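Acyl-CoA Binding Protein (Moniliophthora perniciosa, PDB 3FP5) probably binds long-chain acyl-CoA esters, as other members of the acyl-CoA-binding protein family do, serving fatty acid metabolism. Local coordinates at residues Y33-F38 against K79-L84; A6-K10 against E102-A106. The contacts are given in a common frame with arbitrary orientation. Residues are numbered along the deposited sequence.

Contact 1 (Y33-F38 against K79-L84)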
# COMPACT_ATOMS: atom_id res chain seq x y z
N TYR A 33 -5.93 1.18 1.78
CA TYR A 33 -5.63 0.04 0.92
C TYR A 33 -4.15 -0.31 1.01
O TYR A 33 -3.77 -1.48 1.16
CB TYR A 33 -6.04 0.39 -0.52
CG TYR A 33 -6.00 -0.75 -1.50
CD1 TYR A 33 -7.17 -1.37 -1.95
CD2 TYR A 33 -4.78 -1.20 -2.02
CE1 TYR A 33 -7.12 -2.40 -2.88
CE2 TYR A 33 -4.73 -2.22 -2.94
CZ TYR A 33 -5.90 -2.83 -3.37
OH TYR A 33 -5.83 -3.85 -4.30
N PHE A 34 -3.30 0.71 0.92
CA PHE A 34 -1.87 0.50 1.12
C PHE A 34 -1.58 -0.07 2.50
O PHE A 34 -0.75 -0.97 2.64
CB PHE A 34 -1.10 1.82 0.96
CG PHE A 34 -0.88 2.24 -0.48
CD1 PHE A 34 -0.34 1.36 -1.41
CD2 PHE A 34 -1.16 3.55 -0.87
CE1 PHE A 34 -0.13 1.77 -2.73
CE2 PHE A 34 -0.94 3.96 -2.18
CZ PHE A 34 -0.43 3.07 -3.11
N TYR A 35 -2.26 0.45 3.52
CA TYR A 35 -2.02 -0.00 4.89
C TYR A 35 -2.31 -1.49 5.03
O TYR A 35 -1.48 -2.25 5.55
CB TYR A 35 -2.89 0.76 5.91
CG TYR A 35 -2.66 0.27 7.33
CD1 TYR A 35 -1.56 0.68 8.05
CD2 TYR A 35 -3.52 -0.66 7.92
CE1 TYR A 35 -1.32 0.23 9.34
CE2 TYR A 35 -3.30 -1.13 9.21
CZ TYR A 35 -2.20 -0.68 9.91
OH TYR A 35 -1.96 -1.14 11.18
N LYS A 36 -3.48 -1.91 4.55
CA LYS A 36 -3.92 -3.27 4.81
C LYS A 36 -2.98 -4.26 4.13
O LYS A 36 -2.60 -5.28 4.72
CB LYS A 36 -5.39 -3.48 4.41
CG LYS A 36 -5.67 -3.59 2.92
CD LYS A 36 -7.17 -3.44 2.64
CE LYS A 36 -7.48 -3.65 1.17
NZ LYS A 36 -8.88 -3.26 0.82
N TYR A 37 -2.54 -3.95 2.91
CA TYR A 37 -1.63 -4.85 2.22
C TYR A 37 -0.19 -4.74 2.72
O TYR A 37 0.56 -5.71 2.66
CB TYR A 37 -1.74 -4.73 0.69
CG TYR A 37 -3.00 -5.38 0.18
CD1 TYR A 37 -3.23 -6.75 0.38
CD2 TYR A 37 -3.98 -4.64 -0.48
CE1 TYR A 37 -4.38 -7.35 -0.08
CE2 TYR A 37 -5.15 -5.24 -0.92
CZ TYR A 37 -5.34 -6.61 -0.71
OH TYR A 37 -6.49 -7.23 -1.15
N PHE A 38 0.19 -3.55 3.21
CA PHE A 38 1.49 -3.43 3.85
C PHE A 38 1.59 -4.37 5.06
O PHE A 38 2.56 -5.11 5.18
CB PHE A 38 1.79 -2.00 4.27
CG PHE A 38 3.07 -1.88 5.05
CD1 PHE A 38 4.30 -1.83 4.40
CD2 PHE A 38 3.04 -1.85 6.44
CE1 PHE A 38 5.48 -1.73 5.13
CE2 PHE A 38 4.22 -1.76 7.17
CZ PHE A 38 5.44 -1.70 6.52
N LYS A 79 -0.90 -6.66 -4.94
CA LYS A 79 -1.95 -5.68 -4.76
C LYS A 79 -1.39 -4.30 -4.39
O LYS A 79 -1.87 -3.27 -4.87
CB LYS A 79 -2.95 -6.16 -3.70
CG LYS A 79 -3.76 -7.36 -4.15
CD LYS A 79 -4.45 -7.07 -5.47
CE LYS A 79 -5.37 -8.21 -5.89
NZ LYS A 79 -5.95 -7.97 -7.24
N TYR A 80 -0.38 -4.29 -3.52
CA TYR A 80 0.23 -3.05 -3.06
C TYR A 80 0.92 -2.35 -4.24
O TYR A 80 0.68 -1.16 -4.53
CB TYR A 80 1.23 -3.34 -1.93
CG TYR A 80 1.75 -2.11 -1.23
CD1 TYR A 80 1.30 -1.74 0.04
CD2 TYR A 80 2.72 -1.31 -1.84
CE1 TYR A 80 1.80 -0.59 0.67
CE2 TYR A 80 3.21 -0.17 -1.21
CZ TYR A 80 2.76 0.18 0.04
OH TYR A 80 3.27 1.32 0.63
N VAL A 81 1.78 -3.09 -4.93
CA VAL A 81 2.51 -2.53 -6.08
C VAL A 81 1.53 -2.04 -7.15
O VAL A 81 1.65 -0.92 -7.66
CB VAL A 81 3.50 -3.55 -6.68
CG1 VAL A 81 4.04 -3.05 -8.04
CG2 VAL A 81 4.63 -3.83 -5.69
N GLU A 82 0.56 -2.88 -7.49
CA GLU A 82 -0.41 -2.51 -8.51
C GLU A 82 -1.23 -1.26 -8.16
O GLU A 82 -1.52 -0.44 -9.04
CB GLU A 82 -1.32 -3.69 -8.82
CG GLU A 82 -0.61 -4.74 -9.66
CD GLU A 82 -1.49 -5.93 -9.95
OE1 GLU A 82 -2.60 -6.01 -9.38
OE2 GLU A 82 -1.06 -6.79 -10.75
N LYS A 83 -1.59 -1.09 -6.89
CA LYS A 83 -2.30 0.11 -6.47
C LYS A 83 -1.44 1.36 -6.69
O LYS A 83 -1.93 2.39 -7.15
CB LYS A 83 -2.74 0.03 -5.01
CG LYS A 83 -3.46 1.29 -4.51
CD LYS A 83 -4.67 1.59 -5.37
CE LYS A 83 -5.76 0.54 -5.16
NZ LYS A 83 -6.98 0.86 -5.94
N LEU A 84 -0.16 1.26 -6.34
CA LEU A 84 0.73 2.39 -6.55
C LEU A 84 0.87 2.68 -8.05
O LEU A 84 0.82 3.85 -8.48
CB LEU A 84 2.11 2.12 -5.94
CG LEU A 84 3.14 3.22 -6.18
CD1 LEU A 84 2.64 4.58 -5.66
CD2 LEU A 84 4.47 2.85 -5.54
O HOH W 1 -4.20 -3.10 -6.43
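Helices 28-42 and 73-91 pack nearly antiparallel here, their local axes 9.4 Å apart at 157°. Y33 turns one ring face to K83: K83 CE lies 3.6 Å from the centroid of the Y33 ring, and K83 NZ, also salt-bridged to E86, makes a cation-pi contact with it. Y33 OH and K79 O, each 2.8 Å from water 1, share that water. The next residue, F34, inserts beside Y80 at the closest backbone approach (CA-CA 5.9 Å); its edge meets the Y80 face, centroids 4.8 Å apart, while K83 CG sits over a face of F34 and F34 CZ lies 3.9 Å from L84 CB. Y37 receives K79 CB over its ring, 3.6 Å from the centroid. F38 closes the row, its CB 3.9 Å from Y80 CE1. With no direct hydrogen bond between the segments, this pairing within the acyl-CoA-binding helical bundle rests on aromatic rings meeting one another, L84 and the lysine methylenes, with one cation-pi contact and a bridging water.

Contact 2 (A6-K10 against E102-A106)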
# COMPACT_ATOMS: atom_id res chain seq x y z
N ALA A 6 11.21 -7.43 -3.72
CA ALA A 6 11.99 -6.25 -4.07
C ALA A 6 11.11 -5.15 -4.66
O ALA A 6 11.27 -3.96 -4.32
CB ALA A 6 13.10 -6.62 -5.06
N LYS A 7 10.19 -5.53 -5.54
CA LYS A 7 9.30 -4.52 -6.12
C LYS A 7 8.33 -3.97 -5.06
O LYS A 7 8.04 -2.76 -5.03
CB LYS A 7 8.54 -5.07 -7.33
CG LYS A 7 9.42 -5.17 -8.58
CD LYS A 7 8.60 -5.58 -9.78
CE LYS A 7 9.48 -5.95 -10.96
NZ LYS A 7 10.34 -4.82 -11.41
N PHE A 8 7.85 -4.84 -4.18
CA PHE A 8 7.06 -4.38 -3.03
C PHE A 8 7.85 -3.38 -2.19
O PHE A 8 7.35 -2.32 -1.85
CB PHE A 8 6.63 -5.58 -2.18
CG PHE A 8 6.03 -5.20 -0.85
CD1 PHE A 8 4.73 -4.69 -0.79
CD2 PHE A 8 6.76 -5.33 0.32
CE1 PHE A 8 4.16 -4.34 0.44
CE2 PHE A 8 6.21 -4.96 1.57
CZ PHE A 8 4.91 -4.48 1.63
N ASP A 9 9.09 -3.72 -1.86
CA ASP A 9 9.88 -2.84 -0.99
C ASP A 9 10.13 -1.48 -1.66
O ASP A 9 10.07 -0.43 -1.01
CB ASP A 9 11.20 -3.52 -0.59
CG ASP A 9 11.00 -4.70 0.37
OD1 ASP A 9 9.93 -4.80 0.98
OD2 ASP A 9 11.94 -5.50 0.52
N LYS A 10 10.36 -1.48 -2.97
CA LYS A 10 10.53 -0.21 -3.69
C LYS A 10 9.23 0.61 -3.65
O LYS A 10 9.25 1.82 -3.40
CB LYS A 10 10.97 -0.47 -5.13
CG LYS A 10 11.24 0.79 -5.98
CD LYS A 10 12.22 1.77 -5.31
CE LYS A 10 13.61 1.17 -5.16
NZ LYS A 10 14.63 2.13 -4.63
N GLU A 102 11.18 3.24 -11.89
CA GLU A 102 11.97 2.70 -10.79
C GLU A 102 11.40 1.38 -10.28
O GLU A 102 12.14 0.46 -9.94
CB GLU A 102 12.01 3.67 -9.60
CG GLU A 102 12.93 4.83 -9.79
CD GLU A 102 14.37 4.41 -9.93
OE1 GLU A 102 15.08 4.22 -8.91
OE2 GLU A 102 14.77 4.28 -11.10
N ILE A 103 10.07 1.31 -10.21
CA ILE A 103 9.41 0.06 -9.83
C ILE A 103 9.72 -1.03 -10.87
O ILE A 103 10.07 -2.15 -10.50
CB ILE A 103 7.90 0.26 -9.66
CG1 ILE A 103 7.62 1.26 -8.52
CG2 ILE A 103 7.21 -1.07 -9.35
CD1 ILE A 103 6.19 1.78 -8.48
N GLU A 104 9.62 -0.70 -12.11
CA GLU A 104 9.90 -1.66 -13.19
C GLU A 104 11.31 -2.23 -13.12
O GLU A 104 11.54 -3.39 -13.49
CB GLU A 104 9.71 -1.01 -14.56
CG GLU A 104 9.91 -1.95 -15.72
CD GLU A 104 8.88 -3.06 -15.76
OE1 GLU A 104 7.87 -2.94 -15.02
OE2 GLU A 104 9.07 -4.04 -16.51
N ALA A 105 12.26 -1.41 -12.73
CA ALA A 105 13.66 -1.81 -12.72
C ALA A 105 14.10 -2.45 -11.40
O ALA A 105 15.23 -2.88 -11.27
CB ALA A 105 14.55 -0.59 -13.02
N ALA A 106 13.18 -2.50 -10.44
CA ALA A 106 13.46 -3.05 -9.11
C ALA A 106 13.53 -4.58 -9.14
O ALA A 106 12.76 -5.22 -9.83
CB ALA A 106 12.41 -2.60 -8.12
O HOH W 2 14.62 4.39 -6.26
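The amino group of K7, on helix 5-17, satisfies the backbone at the C-terminal end of the chain. K7 NZ donates three hydrogen bonds, to I103 O at 2.8 Å, to E104 O at 2.8 Å and, in the conformer of A106 described here, to A106 O at 2.9 Å, so that a single ammonium group gathers two main-chain carbonyls and the terminal oxygen A106 O. Carbonyls at a helix end lack some amide partners from a next turn. I103 O has one all the same, since it also accepts from A106 N at 3.1 Å; the bond from A105 N to E102 O, at 3.4 Å, is weak. The K7 backbone is engaged as well, its N bonding to the S4 side-chain hydroxyl.

One turn on, K10 NZ forms a salt bridge with E13 on its own helix and donates to water 2 at 2.8 Å; that water donates in turn to E102 OE1 at 2.7 Å. The aliphatic part of K10 does the direct packing: K10 CB lies 3.9 Å from A106 CB, and K10 CG 4.1 Å from E102 O. K7 CG also approaches A106 CB, at 4.0 Å. I103, beneath this exposed layer, is buried against V81, L84, L85 and L88 of helix 73-91.

Helix 94-105 follows four helices that correspond to the ACBP bundle, and is probably an addition to that fold. The K7 ammonium complements the partial negative charge of the helix end and the full charge of the chain terminus, tying the last helical turn to helix 5-17.

How the contacts relate
From the N terminus the chain first runs through helix 5-17, whose segment 6-10 meets its partner only at the C terminus. Helix 28-42 follows, and after helix 56-66 the chain returns along helix 73-91, closing the loop of contact 1. Helix 94-105 then brings 102-106 back beside 6-10, and contact 2 closes a wider loop that encloses contact 1. The two centres lie about 13 Å apart, yet the contacts touch: V81 CG2 is 3.6 Å from F8 CA, and L84 CD2 is 3.6 Å from I103 CD1. Helix 73-91 thus joins the central contact 1 to both helices of the peripheral contact 2, uniting four of the five helices.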